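Local coordinates for DUF4348 domain-containing protein (Bacteroides fragilis, PDB 3SBU), which is of unknown function but belongs to the NTF2-like group of cystatin-like folds, in which a helix packs against a curved beta-sheet, at residues A[43-46]-A[47-50]; A[96-99]-A[100-103]; A[166-169]-A[170-174]. All blocks are in the same frame, centred on the assembly; numbering follows the deposited sequence.

Contact 1: A[43-46]-A[47-50]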
loop_
_atom_site.group_PDB
_atom_site.type_symbol
_atom_site.label_atom_id
_atom_site.label_comp_id
_atom_site.label_asym_id
_atom_site.label_seq_id
_atom_site.Cartn_x
_atom_site.Cartn_y
_atom_site.Cartn_z
ATOM N N ASP A 43 -1.607 -22.868 -14.809
ATOM C CA ASP A 43 -2.085 -22.479 -16.143
ATOM C C ASP A 43 -3.351 -23.257 -16.495
ATOM O O ASP A 43 -4.317 -22.663 -16.982
ATOM C CB ASP A 43 -1.021 -22.699 -17.247
ATOM C CG ASP A 43 0.233 -21.851 -17.144
ATOM O OD1 ASP A 43 0.109 -20.629 -16.893
ATOM O OD2 ASP A 43 1.335 -22.392 -17.375
ATOM N N PHE A 44 -3.340 -24.589 -16.240
ATOM C CA PHE A 44 -4.464 -25.482 -16.518
ATOM C C PHE A 44 -5.715 -25.068 -15.755
ATOM O O PHE A 44 -6.786 -24.985 -16.361
ATOM C CB PHE A 44 -4.122 -26.958 -16.186
ATOM C CG PHE A 44 -5.340 -27.823 -15.922
ATOM C CD1 PHE A 44 -6.118 -28.297 -16.971
ATOM C CD2 PHE A 44 -5.742 -28.103 -14.625
ATOM C CE1 PHE A 44 -7.263 -29.057 -16.727
ATOM C CE2 PHE A 44 -6.903 -28.847 -14.383
ATOM C CZ PHE A 44 -7.644 -29.334 -15.437
ATOM N N ILE A 45 -5.584 -24.857 -14.429
ATOM C CA ILE A 45 -6.701 -24.560 -13.547
ATOM C C ILE A 45 -7.435 -23.278 -13.959
ATOM O O ILE A 45 -8.666 -23.278 -13.916
ATOM C CB ILE A 45 -6.326 -24.580 -12.040
ATOM C CG1 ILE A 45 -7.556 -24.911 -11.175
ATOM C CG2 ILE A 45 -5.586 -23.334 -11.559
ATOM C CD1 ILE A 45 -8.088 -26.320 -11.391
ATOM N N TYR A 46 -6.711 -22.225 -14.411
ATOM C CA TYR A 46 -7.375 -21.007 -14.861
ATOM C C TYR A 46 -8.191 -21.292 -16.114
ATOM O O TYR A 46 -9.317 -20.806 -16.204
ATOM C CB TYR A 46 -6.407 -19.835 -15.101
ATOM C CG TYR A 46 -7.153 -18.557 -15.429
ATOM C CD1 TYR A 46 -7.867 -17.867 -14.443
ATOM C CD2 TYR A 46 -7.219 -18.081 -16.736
ATOM C CE1 TYR A 46 -8.603 -16.720 -14.751
ATOM C CE2 TYR A 46 -7.963 -16.944 -17.058
ATOM C CZ TYR A 46 -8.640 -16.258 -16.059
ATOM O OH TYR A 46 -9.352 -15.124 -16.372
ATOM N N ASN A 47 -7.653 -22.106 -17.052
ATOM C CA ASN A 47 -8.354 -22.458 -18.290
ATOM C C ASN A 47 -9.512 -23.432 -18.028
ATOM O O ASN A 47 -10.554 -23.302 -18.667
ATOM C CB ASN A 47 -7.403 -23.031 -19.337
ATOM C CG ASN A 47 -6.459 -22.014 -19.929
ATOM O OD1 ASN A 47 -5.238 -22.134 -19.820
ATOM N ND2 ASN A 47 -6.994 -20.984 -20.567
ATOM N N PHE A 48 -9.345 -24.378 -17.076
ATOM C CA PHE A 48 -10.386 -25.344 -16.705
ATOM C C PHE A 48 -11.625 -24.618 -16.172
ATOM O O PHE A 48 -12.750 -24.982 -16.510
ATOM C CB PHE A 48 -9.850 -26.337 -15.657
ATOM C CG PHE A 48 -10.849 -27.326 -15.095
ATOM C CD1 PHE A 48 -11.083 -28.541 -15.732
ATOM C CD2 PHE A 48 -11.525 -27.060 -13.905
ATOM C CE1 PHE A 48 -11.982 -29.470 -15.192
ATOM C CE2 PHE A 48 -12.437 -27.980 -13.377
ATOM C CZ PHE A 48 -12.643 -29.186 -14.012
ATOM N N ALA A 49 -11.405 -23.581 -15.369
ATOM C CA ALA A 49 -12.459 -22.795 -14.750
ATOM C C ALA A 49 -13.075 -21.744 -15.694
ATOM O O ALA A 49 -14.258 -21.444 -15.542
ATOM C CB ALA A 49 -11.910 -22.119 -13.510
ATOM N N SER A 50 -12.297 -21.176 -16.638
ATOM C CA SER A 50 -12.802 -20.126 -17.529
ATOM C C SER A 50 -13.328 -20.642 -18.884
ATOM O O SER A 50 -14.085 -19.921 -19.542
ATOM C CB SER A 50 -11.740 -19.057 -17.764
ATOM O OG SER A 50 -10.538 -19.568 -18.313
#

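Contact 2: A[96-99]-A[100-103]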
loop_
_atom_site.group_PDB
_atom_site.type_symbol
_atom_site.label_atom_id
_atom_site.label_comp_id
_atom_site.label_asym_id
_atom_site.label_seq_id
_atom_site.Cartn_x
_atom_site.Cartn_y
_atom_site.Cartn_z
ATOM N N ASP A 96 1.984 -23.933 6.522
ATOM C CA ASP A 96 2.369 -24.012 7.932
ATOM C C ASP A 96 3.777 -23.479 8.139
ATOM O O ASP A 96 4.155 -23.160 9.270
ATOM C CB ASP A 96 2.388 -25.492 8.392
ATOM C CG ASP A 96 1.043 -26.152 8.489
ATOM O OD1 ASP A 96 0.023 -25.473 8.208
ATOM O OD2 ASP A 96 0.998 -27.341 8.838
ATOM N N ARG A 97 4.592 -23.522 7.066
ATOM C CA ARG A 97 6.017 -23.176 7.055
ATOM C C ARG A 97 6.348 -22.436 5.780
ATOM O O ARG A 97 5.890 -22.838 4.721
ATOM C CB ARG A 97 6.845 -24.469 7.113
ATOM C CG ARG A 97 6.423 -25.469 8.168
ATOM C CD ARG A 97 7.265 -26.712 8.133
ATOM N NE ARG A 97 6.883 -27.588 7.027
ATOM C CZ ARG A 97 7.085 -28.899 7.036
ATOM N NH1 ARG A 97 7.683 -29.480 8.075
ATOM N NH2 ARG A 97 6.696 -29.640 6.013
ATOM N N GLU A 98 7.202 -21.415 5.864
ATOM C CA GLU A 98 7.563 -20.546 4.756
ATOM C C GLU A 98 8.221 -21.327 3.626
ATOM O O GLU A 98 7.939 -21.046 2.459
ATOM C CB GLU A 98 8.500 -19.422 5.249
ATOM C CG GLU A 98 8.801 -18.397 4.169
ATOM C CD GLU A 98 9.768 -17.300 4.564
ATOM O OE1 GLU A 98 10.261 -17.316 5.712
ATOM O OE2 GLU A 98 10.033 -16.421 3.718
ATOM N N GLU A 99 9.116 -22.284 3.951
ATOM C CA GLU A 99 9.854 -23.032 2.916
ATOM C C GLU A 99 8.923 -23.877 2.027
ATOM O O GLU A 99 9.281 -24.161 0.885
ATOM C CB GLU A 99 10.987 -23.900 3.505
ATOM C CG GLU A 99 10.500 -25.021 4.422
ATOM C CD GLU A 99 10.246 -24.647 5.876
ATOM O OE1 GLU A 99 10.063 -23.446 6.195
ATOM O OE2 GLU A 99 10.316 -25.568 6.719
ATOM N N ASP A 100 7.729 -24.235 2.534
ATOM C CA ASP A 100 6.735 -24.992 1.768
ATOM C C ASP A 100 6.132 -24.176 0.611
ATOM O O ASP A 100 5.602 -24.773 -0.313
ATOM C CB ASP A 100 5.623 -25.523 2.678
ATOM C CG ASP A 100 6.094 -26.655 3.593
ATOM O OD1 ASP A 100 7.151 -27.271 3.292
ATOM O OD2 ASP A 100 5.420 -26.912 4.605
HETATM N N MSE A 101 6.314 -22.849 0.605
HETATM C CA MSE A 101 5.873 -22.005 -0.509
HETATM C C MSE A 101 6.691 -22.305 -1.758
HETATM O O MSE A 101 6.236 -21.998 -2.853
HETATM C CB MSE A 101 5.942 -20.519 -0.145
HETATM C CG MSE A 101 5.025 -20.204 1.050
HETATM SE SE MSE A 101 4.626 -18.329 1.284
HETATM C CE MSE A 101 6.010 -17.893 1.909
ATOM N N ASP A 102 7.847 -22.975 -1.610
ATOM C CA ASP A 102 8.676 -23.415 -2.751
ATOM C C ASP A 102 7.902 -24.395 -3.616
ATOM O O ASP A 102 8.200 -24.540 -4.800
ATOM C CB ASP A 102 9.979 -24.131 -2.272
ATOM C CG ASP A 102 11.038 -23.275 -1.610
ATOM O OD1 ASP A 102 10.790 -22.080 -1.391
ATOM O OD2 ASP A 102 12.066 -23.821 -1.212
ATOM N N LEU A 103 6.929 -25.098 -3.007
ATOM C CA LEU A 103 6.190 -26.149 -3.699
ATOM C C LEU A 103 5.254 -25.613 -4.778
ATOM O O LEU A 103 4.919 -26.365 -5.688
ATOM C CB LEU A 103 5.429 -27.029 -2.689
ATOM C CG LEU A 103 6.332 -27.836 -1.732
ATOM C CD1 LEU A 103 5.527 -28.485 -0.635
ATOM C CD2 LEU A 103 7.171 -28.876 -2.494
HETATM O O HOH W 1 3.000 -25.858 4.742
HETATM O O HOH W 2 9.805 -20.274 0.281
#

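Contact 3: A[166-169]-A[170-174]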
loop_
_atom_site.group_PDB
_atom_site.type_symbol
_atom_site.label_atom_id
_atom_site.label_comp_id
_atom_site.label_asym_id
_atom_site.label_seq_id
_atom_site.Cartn_x
_atom_site.Cartn_y
_atom_site.Cartn_z
ATOM N N ILE A 166 -12.703 -5.068 15.943
ATOM C CA ILE A 166 -12.292 -4.967 17.347
ATOM C C ILE A 166 -11.486 -6.240 17.712
ATOM O O ILE A 166 -10.413 -6.139 18.311
ATOM C CB ILE A 166 -13.525 -4.731 18.282
ATOM C CG1 ILE A 166 -14.154 -3.329 18.027
ATOM C CG2 ILE A 166 -13.155 -4.922 19.759
ATOM C CD1 ILE A 166 -15.573 -3.101 18.599
ATOM N N PHE A 167 -12.008 -7.425 17.348
ATOM C CA PHE A 167 -11.312 -8.695 17.572
ATOM C C PHE A 167 -9.983 -8.688 16.815
ATOM O O PHE A 167 -8.937 -9.018 17.393
ATOM C CB PHE A 167 -12.184 -9.879 17.146
ATOM C CG PHE A 167 -11.487 -11.226 17.207
ATOM C CD1 PHE A 167 -11.320 -11.891 18.423
ATOM C CD2 PHE A 167 -11.041 -11.851 16.046
ATOM C CE1 PHE A 167 -10.711 -13.156 18.470
ATOM C CE2 PHE A 167 -10.432 -13.111 16.098
ATOM C CZ PHE A 167 -10.273 -13.755 17.305
ATOM N N GLN A 168 -10.023 -8.248 15.536
ATOM C CA GLN A 168 -8.852 -8.152 14.677
ATOM C C GLN A 168 -7.771 -7.309 15.343
ATOM O O GLN A 168 -6.629 -7.750 15.415
ATOM C CB GLN A 168 -9.249 -7.559 13.323
ATOM C CG GLN A 168 -8.193 -7.709 12.266
ATOM C CD GLN A 168 -8.553 -6.997 10.995
ATOM O OE1 GLN A 168 -8.011 -5.940 10.689
ATOM N NE2 GLN A 168 -9.435 -7.584 10.201
ATOM N N SER A 169 -8.139 -6.134 15.891
ATOM C CA SER A 169 -7.205 -5.218 16.567
ATOM C C SER A 169 -6.547 -5.854 17.806
ATOM O O SER A 169 -5.400 -5.534 18.116
ATOM C CB SER A 169 -7.909 -3.918 16.954
ATOM O OG SER A 169 -8.904 -4.107 17.945
ATOM N N ARG A 170 -7.261 -6.769 18.491
ATOM C CA ARG A 170 -6.743 -7.453 19.675
ATOM C C ARG A 170 -5.858 -8.670 19.294
ATOM O O ARG A 170 -5.200 -9.237 20.171
ATOM C CB ARG A 170 -7.903 -7.923 20.586
ATOM C CG ARG A 170 -8.816 -6.822 21.098
ATOM C CD ARG A 170 -9.631 -7.311 22.276
ATOM N NE ARG A 170 -10.812 -6.471 22.489
ATOM C CZ ARG A 170 -12.021 -6.935 22.778
ATOM N NH1 ARG A 170 -12.240 -8.244 22.842
ATOM N NH2 ARG A 170 -13.030 -6.098 22.968
ATOM N N ARG A 171 -5.866 -9.084 18.004
ATOM C CA ARG A 171 -5.130 -10.260 17.533
ATOM C C ARG A 171 -4.030 -9.915 16.501
ATOM O O ARG A 171 -3.760 -10.690 15.582
ATOM C CB ARG A 171 -6.125 -11.294 16.977
ATOM C CG ARG A 171 -7.117 -11.831 18.031
ATOM C CD ARG A 171 -6.401 -12.536 19.182
ATOM N NE ARG A 171 -7.326 -13.348 19.968
ATOM C CZ ARG A 171 -7.611 -14.621 19.713
ATOM N NH1 ARG A 171 -7.032 -15.250 18.698
ATOM N NH2 ARG A 171 -8.469 -15.275 20.475
ATOM N N ILE A 172 -3.373 -8.753 16.692
ATOM C CA ILE A 172 -2.259 -8.284 15.859
ATOM C C ILE A 172 -1.111 -7.948 16.789
ATOM O O ILE A 172 -1.300 -7.185 17.733
ATOM C CB ILE A 172 -2.636 -7.087 14.932
ATOM C CG1 ILE A 172 -3.672 -7.529 13.882
ATOM C CG2 ILE A 172 -1.371 -6.482 14.250
ATOM C CD1 ILE A 172 -4.372 -6.455 13.259
ATOM N N ARG A 173 0.081 -8.517 16.517
ATOM C CA ARG A 173 1.265 -8.243 17.317
ATOM C C ARG A 173 1.658 -6.779 17.125
ATOM O O ARG A 173 1.558 -6.251 16.015
ATOM C CB ARG A 173 2.416 -9.187 16.942
ATOM C CG ARG A 173 3.598 -9.108 17.922
ATOM C CD ARG A 173 4.880 -9.773 17.410
ATOM N NE ARG A 173 5.716 -8.901 16.558
ATOM C CZ ARG A 173 6.752 -8.167 16.989
ATOM N NH1 ARG A 173 7.100 -8.180 18.271
ATOM N NH2 ARG A 173 7.426 -7.394 16.142
ATOM N N GLN A 174 2.008 -6.103 18.214
ATOM C CA GLN A 174 2.364 -4.707 18.118
ATOM C C GLN A 174 3.816 -4.489 18.540
ATOM O O GLN A 174 4.187 -4.818 19.662
ATOM C CB GLN A 174 1.383 -3.824 18.899
ATOM C CG GLN A 174 0.157 -3.442 18.060
ATOM C CD GLN A 174 0.554 -2.709 16.785
ATOM O OE1 GLN A 174 1.120 -1.602 16.828
ATOM N NE2 GLN A 174 0.339 -3.341 15.628
#

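Contact 1: A[43-46]-A[47-50]
Asn47 lies in helix 41-50, and its backbone N makes a weak hydrogen bond back to Asp43 O. Phe48 follows and lies beside Phe44, one helical turn earlier, with both side chains pointing the same way. Phe48 N is bonded to Phe44 O at 2.7 Å. Phe48 CB sits over one face of the Phe44 ring, 4.0 Å from its centroid, as a CH-pi contact. Both side chains leave with CG roughly anti to the backbone N (chi1 157° for Phe44, 175° for Phe48), and Phe44 CZ comes 3.5 Å from Phe48 CD1. The ring planes are inclined at 42°, neither stacked nor edge-to-face. Beyond the helix, Phe44 stacks on Trp136 and Phe48 meets Phe129 edge-to-face, so this side packs on strands 128-131 and 136-143 of the mixed sheet. Ala49 N bonds to Ile45 O at 3.1 Å. Ser50 closes the series: its OG, at 2.7 Å, and its N, at 3.0 Å, both bond to Tyr46 O, from opposite faces of the carbonyl plane. Ser50 OG also lies over one face of the Tyr46 ring. The helix is amphipathic here: Phe44 and Phe48 face the sheet, while on the exposed side the Ser50 hydroxyl gives Tyr46 O a second donor.

Contact 2: A[96-99]-A[100-103]
A single carboxylate oxygen, Asp100 OD2, takes both side-chain bonds that Arg97 gives to Asp100. Arg97 NE bonds to Asp100 OD2 at 2.9 Å and 163°, and this is the core of a salt bridge. Arg97 NH2 adds a weak second bond to the same oxygen. OD2 lies at the edge of the guanidinium, almost in its plane. Arg97 NE meets it on the syn side but well out of the carboxylate plane. The two planes are 70° apart, so this is not the flat two-oxygen, two-nitrogen pairing. The arginine chain bends at chi3 (-77°) to bring NE round to the aspartate. A water donates to Asp100 OD2 at 2.6 Å and accepts from Asp96 N, tying the carboxylate to the backbone before the turn. Glu99 OE2 joins by a long salt bridge to Arg97 NE, by charge alone, lying well out of the guanidinium plane.

The backbone winds tightly here. Asp100 N bonds to Arg97 O, Met101 N to Glu98 O at 3.1 Å, and Asp102 N to Glu99 O at 3.1 Å. A second water bridges Glu98 O and Asp102 OD1. Met101, a selenomethionine, brings CE to 3.6 Å from Glu98 CG, and both side chains touch Tyr243 of strand 240-245. The successive i to i+3 bonds are those of a 3-10 helix, here placed just after strand 93-95 in the loop leading to strand 111-116.

Contact 3: A[166-169]-A[170-174]
Packing of Phe167 against Arg171 is the main side-chain contact. Arg171 CG lies over one face of the Phe167 ring, 3.9 Å from its centroid, in a CH-pi contact. The arginine chain bends at chi2 (-61°), and its guanidinium then passes the ring rim, with Phe167 CE1 over one guanidinium face and 3.6 Å from Arg171 CZ. The two planes are 52° apart, so they do not stack flat. The far end of Arg171 is held elsewhere, by a salt bridge to Glu152 and a bond to Trp251 O. Two smaller contacts follow, each between side chains lying side by side. Ile166 CG2 lies over one face of the Arg170 guanidinium, 3.4 Å from Arg170 NH2. Gln168 CG is 4.1 Å from Ile172 CD1, while the Gln168 amide bonds to Trp199 and Phe161 O.

Among the hydrogen bonds, Ile166 O accepts from Ser169 OG at 2.6 Å and from Arg170 N at 3.2 Å, both on the same face of its plane. Arg170 N also makes a weak bond to Phe167 O. Arg171 N bonds to Gln168 O at 3.0 Å. Such i to i+3 bonds are common where a helix ends, here helix 165-170 before strand 176-182.

In the fold
The three contacts are local, between residues close in sequence. They are met in series, and none touches another. Contact 1 and contact 3 lie on opposite sides of the chain's centre, with centres about 37 Å apart. Contact 2 lies about 23 Å from contact 1 and 25 Å from contact 3, centre to centre. Contact 1 packs on the sheet containing strands 128-131 and 136-143, contact 2 on the one with strands 93-95 and 240-245. Contact 3 leads into the two-stranded sheet of 176-182 and 189-194. No active site is known. Glycerol, probably from crystallisation, is hydrogen-bonded to Asp102 OD2 in contact 2 and comes within about 4 Å of the Phe167 side chain in contact 3.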